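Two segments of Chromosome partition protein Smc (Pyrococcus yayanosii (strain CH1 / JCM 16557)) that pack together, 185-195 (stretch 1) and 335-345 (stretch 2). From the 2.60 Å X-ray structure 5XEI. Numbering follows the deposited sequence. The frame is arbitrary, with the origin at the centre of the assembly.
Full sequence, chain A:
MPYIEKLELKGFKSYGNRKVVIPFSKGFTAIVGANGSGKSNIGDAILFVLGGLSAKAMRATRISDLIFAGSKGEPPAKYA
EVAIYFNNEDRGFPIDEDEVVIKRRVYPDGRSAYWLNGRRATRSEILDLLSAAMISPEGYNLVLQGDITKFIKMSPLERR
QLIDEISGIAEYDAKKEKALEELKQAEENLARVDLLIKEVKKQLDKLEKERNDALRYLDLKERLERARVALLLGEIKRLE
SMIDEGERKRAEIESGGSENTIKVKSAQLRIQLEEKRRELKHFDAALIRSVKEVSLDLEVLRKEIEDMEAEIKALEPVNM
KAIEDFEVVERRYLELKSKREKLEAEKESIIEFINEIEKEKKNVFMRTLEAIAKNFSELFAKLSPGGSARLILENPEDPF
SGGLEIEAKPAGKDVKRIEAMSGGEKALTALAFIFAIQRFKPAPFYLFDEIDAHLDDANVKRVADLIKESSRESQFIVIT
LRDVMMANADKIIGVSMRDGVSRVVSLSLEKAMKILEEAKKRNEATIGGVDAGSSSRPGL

Stretch 1 (185-195) QAEENLARVDL
Stretch 2, residues 335-345: ELKSKREKLEA

Both stretches are helical throughout, and each helix begins before its stretch and continues after it. They run antiparallel, with 159° between their N-to-C directions and axes 9.5 Å apart at closest approach. Register is set by Leu 190 and Leu 343, whose CA atoms lie 6.0 Å apart. The pairing buries 475 Å², both sides summed. Val 193 and Leu 343 are buried and have the largest areas covered, 102 and 88 Å², with Leu 190 next at 73 Å².

Knobs-into-holes packing forms the apolar centre. Val 193 (chi1 t, 159°) points toward stretch 2 and sits among Leu 336, Lys 339, Arg 340 and Leu 343. Val 193 CG1 lies 3.7 Å from Arg 340 CB and 3.8 Å from Leu 336 O. Val 193 CG2 lies 3.8 Å from both Lys 339 CG and Leu 343 CD1. The short, branched side chain thus reaches several neighbours without extending far. Leu 343 (chi1 m, chi2 t) returns the arrangement, sitting among Ala 186, Asn 189, Leu 190 and Val 193. Leu 343 CD2 is 3.7 Å from Ala 186 O and 3.9 Å from Asn 189 CB.

Leu 190 leaves its backbone sideways, but its end comes nearer (chi1 t, chi2 97°). Leu 190 CD1 packs 3.5 Å from Leu 343 CB and 3.6 Å from Glu 344 N, covering the opposing backbone. The Lys 339 CG and Arg 340 CB carbons line the Val 193 pocket; the Arg 340 side chain then extends on to Asp 194.

One salt bridge joins the helices. Arg 340 NH2 donates a hydrogen bond to Asp 194 OD1 at 3.3 Å, with an angle of 163°. Asp 194 (chi1 m) meets the guanidinium at its edge, near its plane. Arg 340 is t, t, p through chi3. Within stretch 2, Arg 340 NE also forms a salt bridge with Glu 341 OE1 at 3.6 Å.

Asn 189 ND2 makes a weak hydrogen bond to Gln 185 O, 3.3 Å, within its own helix.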

# COMPACT_ATOMS: atom_id res chain seq x y z
N GLN A 185 -7.02 -1.00 -11.00
CA GLN A 185 -7.55 -0.08 -12.00
C GLN A 185 -7.45 -0.68 -13.38
O GLN A 185 -8.35 -0.51 -14.22
CB GLN A 185 -6.76 1.21 -11.92
CG GLN A 185 -7.33 2.37 -12.64
CD GLN A 185 -6.55 3.60 -12.29
OE1 GLN A 185 -5.34 3.52 -12.05
NE2 GLN A 185 -7.22 4.75 -12.24
N ALA A 186 -6.38 -1.42 -13.65
CA ALA A 186 -6.13 -1.87 -15.01
C ALA A 186 -7.18 -2.86 -15.47
O ALA A 186 -7.62 -2.80 -16.62
CB ALA A 186 -4.73 -2.49 -15.12
N GLU A 187 -7.61 -3.76 -14.60
CA GLU A 187 -8.56 -4.76 -15.08
C GLU A 187 -10.00 -4.36 -14.89
O GLU A 187 -10.88 -4.98 -15.51
CB GLU A 187 -8.36 -6.10 -14.39
CG GLU A 187 -8.08 -6.00 -12.96
CD GLU A 187 -7.26 -7.17 -12.53
OE1 GLU A 187 -6.62 -7.07 -11.47
OE2 GLU A 187 -7.26 -8.20 -13.27
N GLU A 188 -10.29 -3.37 -14.05
CA GLU A 188 -11.64 -2.83 -14.08
C GLU A 188 -11.87 -2.09 -15.39
O GLU A 188 -12.89 -2.30 -16.06
CB GLU A 188 -11.90 -1.96 -12.86
CG GLU A 188 -11.74 -2.75 -11.58
CD GLU A 188 -11.65 -1.90 -10.32
OE1 GLU A 188 -11.88 -2.48 -9.23
OE2 GLU A 188 -11.36 -0.68 -10.42
N ASN A 189 -10.92 -1.25 -15.78
CA ASN A 189 -10.88 -0.75 -17.15
C ASN A 189 -11.05 -1.89 -18.15
O ASN A 189 -11.94 -1.86 -19.01
CB ASN A 189 -9.55 -0.05 -17.40
CG ASN A 189 -9.67 1.44 -17.30
OD1 ASN A 189 -10.34 2.06 -18.13
ND2 ASN A 189 -9.01 2.03 -16.30
N LEU A 190 -10.19 -2.91 -18.05
CA LEU A 190 -10.24 -4.03 -18.97
C LEU A 190 -11.61 -4.68 -18.99
O LEU A 190 -12.09 -5.11 -20.05
CB LEU A 190 -9.18 -5.06 -18.60
CG LEU A 190 -9.04 -6.20 -19.60
CD1 LEU A 190 -7.88 -5.86 -20.51
CD2 LEU A 190 -8.82 -7.52 -18.89
N ALA A 191 -12.27 -4.74 -17.84
CA ALA A 191 -13.60 -5.33 -17.78
C ALA A 191 -14.64 -4.39 -18.39
O ALA A 191 -15.61 -4.85 -19.00
CB ALA A 191 -13.96 -5.66 -16.34
N ARG A 192 -14.44 -3.09 -18.24
CA ARG A 192 -15.31 -2.14 -18.91
C ARG A 192 -15.24 -2.34 -20.42
O ARG A 192 -16.27 -2.43 -21.09
CB ARG A 192 -14.90 -0.72 -18.54
CG ARG A 192 -15.81 0.34 -19.08
CD ARG A 192 -15.48 1.68 -18.44
NE ARG A 192 -14.16 2.12 -18.87
CZ ARG A 192 -13.47 3.10 -18.30
NH1 ARG A 192 -13.97 3.76 -17.26
NH2 ARG A 192 -12.27 3.41 -18.78
N VAL A 193 -14.03 -2.42 -20.96
CA VAL A 193 -13.88 -2.58 -22.39
C VAL A 193 -14.58 -3.84 -22.87
O VAL A 193 -15.26 -3.84 -23.90
CB VAL A 193 -12.39 -2.55 -22.76
CG1 VAL A 193 -12.15 -3.20 -24.08
CG2 VAL A 193 -11.90 -1.12 -22.77
N ASP A 194 -14.47 -4.93 -22.10
CA ASP A 194 -15.14 -6.18 -22.49
C ASP A 194 -16.65 -6.01 -22.59
O ASP A 194 -17.29 -6.57 -23.49
CB ASP A 194 -14.82 -7.29 -21.49
CG ASP A 194 -13.39 -7.72 -21.54
OD1 ASP A 194 -12.92 -8.15 -22.62
OD2 ASP A 194 -12.74 -7.64 -20.47
N LEU A 195 -17.23 -5.26 -21.65
CA LEU A 195 -18.67 -5.06 -21.66
C LEU A 195 -19.08 -4.15 -22.82
O LEU A 195 -20.16 -4.33 -23.39
CB LEU A 195 -19.13 -4.50 -20.31
CG LEU A 195 -19.30 -5.43 -19.09
CD1 LEU A 195 -19.76 -4.66 -17.84
CD2 LEU A 195 -20.29 -6.53 -19.39
N GLU A 335 -11.71 -0.36 -32.49
CA GLU A 335 -10.84 0.33 -31.56
C GLU A 335 -10.93 -0.24 -30.17
O GLU A 335 -9.93 -0.27 -29.45
CB GLU A 335 -11.15 1.80 -31.55
CG GLU A 335 -10.28 2.50 -32.52
CD GLU A 335 -10.43 3.98 -32.42
OE1 GLU A 335 -10.40 4.52 -31.28
OE2 GLU A 335 -10.61 4.60 -33.50
N LEU A 336 -12.12 -0.68 -29.76
CA LEU A 336 -12.22 -1.40 -28.50
C LEU A 336 -11.36 -2.67 -28.52
O LEU A 336 -10.69 -2.98 -27.53
CB LEU A 336 -13.68 -1.73 -28.22
CG LEU A 336 -14.63 -0.59 -27.90
CD1 LEU A 336 -16.04 -1.14 -27.76
CD2 LEU A 336 -14.21 0.12 -26.62
N LYS A 337 -11.34 -3.41 -29.64
CA LYS A 337 -10.45 -4.55 -29.75
C LYS A 337 -8.99 -4.10 -29.69
O LYS A 337 -8.12 -4.88 -29.29
CB LYS A 337 -10.68 -5.31 -31.06
CG LYS A 337 -12.12 -5.60 -31.36
CD LYS A 337 -12.51 -7.05 -31.09
CE LYS A 337 -12.24 -7.97 -32.27
NZ LYS A 337 -12.96 -9.27 -32.06
N SER A 338 -8.72 -2.87 -30.10
CA SER A 338 -7.35 -2.38 -29.99
C SER A 338 -7.03 -2.02 -28.56
O SER A 338 -6.02 -2.45 -28.02
CB SER A 338 -7.13 -1.17 -30.89
OG SER A 338 -5.82 -0.68 -30.70
N LYS A 339 -7.91 -1.24 -27.93
CA LYS A 339 -7.71 -0.86 -26.54
C LYS A 339 -7.56 -2.09 -25.64
O LYS A 339 -6.60 -2.18 -24.86
CB LYS A 339 -8.89 0.02 -26.11
CG LYS A 339 -8.95 0.39 -24.66
CD LYS A 339 -8.84 1.90 -24.50
CE LYS A 339 -9.47 2.37 -23.18
NZ LYS A 339 -9.20 3.81 -22.86
N ARG A 340 -8.48 -3.05 -25.74
CA ARG A 340 -8.39 -4.26 -24.93
C ARG A 340 -6.98 -4.83 -24.92
O ARG A 340 -6.38 -4.99 -23.86
CB ARG A 340 -9.39 -5.32 -25.40
CG ARG A 340 -9.16 -6.69 -24.74
CD ARG A 340 -10.37 -7.61 -24.84
NE ARG A 340 -10.56 -8.14 -26.19
CZ ARG A 340 -11.70 -8.66 -26.65
NH1 ARG A 340 -11.78 -9.11 -27.91
NH2 ARG A 340 -12.77 -8.72 -25.85
N GLU A 341 -6.41 -5.09 -26.10
CA GLU A 341 -5.10 -5.72 -26.14
C GLU A 341 -4.04 -4.86 -25.48
O GLU A 341 -3.14 -5.39 -24.81
CB GLU A 341 -4.68 -6.05 -27.58
CG GLU A 341 -5.53 -7.17 -28.21
CD GLU A 341 -5.87 -8.30 -27.23
OE1 GLU A 341 -7.08 -8.48 -26.91
OE2 GLU A 341 -4.93 -9.00 -26.79
N LYS A 342 -4.13 -3.53 -25.62
CA LYS A 342 -3.15 -2.70 -24.93
C LYS A 342 -3.38 -2.72 -23.42
O LYS A 342 -2.43 -2.81 -22.65
CB LYS A 342 -3.14 -1.26 -25.46
CG LYS A 342 -3.44 -1.14 -26.94
CD LYS A 342 -2.29 -1.68 -27.79
CE LYS A 342 -2.61 -1.67 -29.28
NZ LYS A 342 -2.99 -3.03 -29.74
N LEU A 343 -4.65 -2.66 -22.99
CA LEU A 343 -4.94 -2.86 -21.57
C LEU A 343 -4.38 -4.18 -21.08
O LEU A 343 -3.72 -4.25 -20.04
CB LEU A 343 -6.44 -2.79 -21.32
CG LEU A 343 -6.98 -1.41 -21.03
CD1 LEU A 343 -8.51 -1.45 -21.09
CD2 LEU A 343 -6.51 -0.98 -19.67
N GLU A 344 -4.60 -5.25 -21.84
CA GLU A 344 -4.22 -6.56 -21.35
C GLU A 344 -2.71 -6.69 -21.28
O GLU A 344 -2.16 -7.30 -20.36
CB GLU A 344 -4.84 -7.65 -22.22
CG GLU A 344 -4.77 -8.99 -21.55
CD GLU A 344 -5.62 -10.03 -22.23
OE1 GLU A 344 -5.47 -11.23 -21.88
OE2 GLU A 344 -6.43 -9.65 -23.11
N ALA A 345 -2.01 -6.09 -22.24
CA ALA A 345 -0.56 -6.07 -22.14
C ALA A 345 -0.12 -5.22 -20.95
O ALA A 345 0.75 -5.64 -20.17
CB ALA A 345 0.06 -5.55 -23.43